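Side-chain contact in beta-methylmalyl-CoA dehydratase (Chloroflexus aurantiacus, PDB 4E3E), which catalyses the reversible dehydration of beta-methylmalyl-CoA to mesaconyl-CoA, a step of the glyoxylate assimilation cycle: residues 211-216 against 250-255. Residues are numbered along the deposited sequence; the frame is centred on the assembly and turned at random.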
loop_
_atom_site.group_PDB
_atom_site.type_symbol
_atom_site.label_atom_id
_atom_site.label_comp_id
_atom_site.label_asym_id
_atom_site.label_seq_id
_atom_site.Cartn_x
_atom_site.Cartn_y
_atom_site.Cartn_z
ATOM N N VAL A 211 16.643 3.048 -8.905
ATOM C CA VAL A 211 15.407 3.438 -8.208
ATOM C C VAL A 211 15.705 4.115 -6.877
ATOM O O VAL A 211 16.541 3.638 -6.086
ATOM C CB VAL A 211 14.415 2.260 -8.012
ATOM C CG1 VAL A 211 13.949 1.734 -9.364
ATOM C CG2 VAL A 211 15.005 1.136 -7.150
ATOM N N THR A 212 15.021 5.231 -6.637
ATOM C CA THR A 212 15.260 6.025 -5.431
ATOM C C THR A 212 14.342 5.577 -4.292
ATOM O O THR A 212 13.141 5.390 -4.491
ATOM C CB THR A 212 15.087 7.518 -5.734
ATOM O OG1 THR A 212 15.932 7.851 -6.833
ATOM C CG2 THR A 212 15.457 8.395 -4.535
ATOM N N ILE A 213 14.934 5.396 -3.107
ATOM C CA ILE A 213 14.218 4.982 -1.897
ATOM C C ILE A 213 13.545 6.169 -1.220
ATOM O O ILE A 213 14.184 7.187 -0.970
ATOM C CB ILE A 213 15.176 4.279 -0.907
ATOM C CG1 ILE A 213 15.797 3.041 -1.568
ATOM C CG2 ILE A 213 14.478 3.917 0.406
ATOM C CD1 ILE A 213 16.827 2.336 -0.717
ATOM N N GLU A 214 12.250 6.029 -0.930
ATOM C CA GLU A 214 11.517 7.036 -0.141
ATOM C C GLU A 214 11.348 6.530 1.301
ATOM O O GLU A 214 11.322 5.320 1.527
ATOM C CB GLU A 214 10.148 7.342 -0.790
ATOM C CG GLU A 214 10.231 8.039 -2.147
ATOM C CD GLU A 214 10.979 9.379 -2.067
ATOM O OE1 GLU A 214 10.680 10.189 -1.161
ATOM O OE2 GLU A 214 11.867 9.644 -2.914
ATOM N N GLU A 215 11.244 7.436 2.273
ATOM C CA GLU A 215 11.026 7.014 3.673
ATOM C C GLU A 215 9.768 6.161 3.837
ATOM O O GLU A 215 9.812 5.104 4.488
ATOM C CB GLU A 215 10.956 8.209 4.624
ATOM C CG GLU A 215 12.241 9.025 4.729
ATOM C CD GLU A 215 13.331 8.353 5.571
ATOM O OE1 GLU A 215 13.180 7.181 6.024
ATOM O OE2 GLU A 215 14.355 9.006 5.771
ATOM N N ALA A 216 8.656 6.620 3.247
ATOM C CA ALA A 216 7.366 5.953 3.402
ATOM C C ALA A 216 7.464 4.567 2.808
ATOM O O ALA A 216 6.802 3.636 3.267
ATOM C CB ALA A 216 6.253 6.734 2.715
ATOM N N GLY A 250 18.026 -3.717 5.451
ATOM C CA GLY A 250 18.888 -4.385 4.468
ATOM C C GLY A 250 18.131 -5.281 3.485
ATOM O O GLY A 250 18.450 -5.321 2.293
ATOM N N GLY A 251 17.121 -5.995 3.970
ATOM C CA GLY A 251 16.325 -6.866 3.105
ATOM C C GLY A 251 15.516 -6.105 2.055
ATOM O O GLY A 251 15.172 -6.662 1.010
ATOM N N HIS A 252 15.204 -4.837 2.327
ATOM C CA HIS A 252 14.571 -3.966 1.325
ATOM C C HIS A 252 15.493 -3.821 0.135
ATOM O O HIS A 252 15.047 -3.858 -1.017
ATOM C CB HIS A 252 14.237 -2.606 1.935
ATOM C CG HIS A 252 13.355 -1.716 1.062
ATOM N ND1 HIS A 252 12.046 -1.947 0.890
ATOM C CD2 HIS A 252 13.638 -0.516 0.384
ATOM C CE1 HIS A 252 11.512 -0.995 0.094
ATOM N NE2 HIS A 252 12.490 -0.101 -0.197
ATOM N N ILE A 253 16.790 -3.689 0.397
ATOM C CA ILE A 253 17.785 -3.607 -0.684
ATOM C C ILE A 253 17.880 -4.905 -1.475
ATOM O O ILE A 253 17.996 -4.886 -2.706
ATOM C CB ILE A 253 19.166 -3.181 -0.141
ATOM C CG1 ILE A 253 19.002 -1.914 0.712
ATOM C CG2 ILE A 253 20.175 -2.976 -1.268
ATOM C CD1 ILE A 253 18.305 -0.765 -0.001
ATOM N N ILE A 254 17.808 -6.032 -0.774
ATOM C CA ILE A 254 17.799 -7.334 -1.441
ATOM C C ILE A 254 16.617 -7.404 -2.416
ATOM O O ILE A 254 16.754 -7.838 -3.578
ATOM C CB ILE A 254 17.760 -8.507 -0.433
ATOM C CG1 ILE A 254 19.061 -8.573 0.383
ATOM C CG2 ILE A 254 17.539 -9.831 -1.152
ATOM C CD1 ILE A 254 19.005 -9.467 1.611
ATOM N N SER A 255 15.456 -6.967 -1.944
ATOM C CA SER A 255 14.246 -7.065 -2.748
ATOM C C SER A 255 14.243 -6.121 -3.959
ATOM O O SER A 255 13.755 -6.482 -5.042
ATOM C CB SER A 255 13.019 -6.879 -1.858
ATOM O OG SER A 255 12.651 -8.133 -1.286
#
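Ile213 and Ile253 meet through their outermost methyl groups, CD1 of Ile213 lying 3.5 Å from CD1 of Ile253, and the two side chains cross at about a right angle. The contact is small, with some 102 Å² buried over both sides, and is made by van der Waals packing of these two and His252, with no hydrogen bond across it; the nearest CA atoms, those of Ile213 and Ile253, stand 9.4 Å apart. A long aliphatic branch suits such a gap. Ile213 bridges it with an extended chain (chi2 176°) that carries CD1 straight out to the helix, whereas Ile253 folds its chain (chi2 -54°), bringing its own CD1 round to meet it. CD1 of Ile213 also lies at the edge of the His252 imidazole, near its plane, 4.4 Å from CD2 of His252. The C-H side of the ring at CD2 suits an apolar neighbour, while both nitrogens are used by other groups: ND1 is hydrogen-bonded to the hydroxyl of Tyr40 and NE2 to Glu217 OE2. Those two bonds should restrain the ring's rotation and keep CD2 turned to Ile213. Glu217 has a second role, since its OE1 accepts the backbone N-H of Glu214, the N-cap residue of helix 215-224; one carboxylate thus ties the start of that helix to His252. Around the pair, Ile253 also touches Val339 and Leu340 of strand 338-349, and Ile213 touches Val248. The buried contact therefore joins the turn between strand 204-212 and helix 215-224 to the first turns of helix 250-265, consistent with the hotdog fold, in which an antiparallel sheet wraps round a long central helix, here helix 250-265.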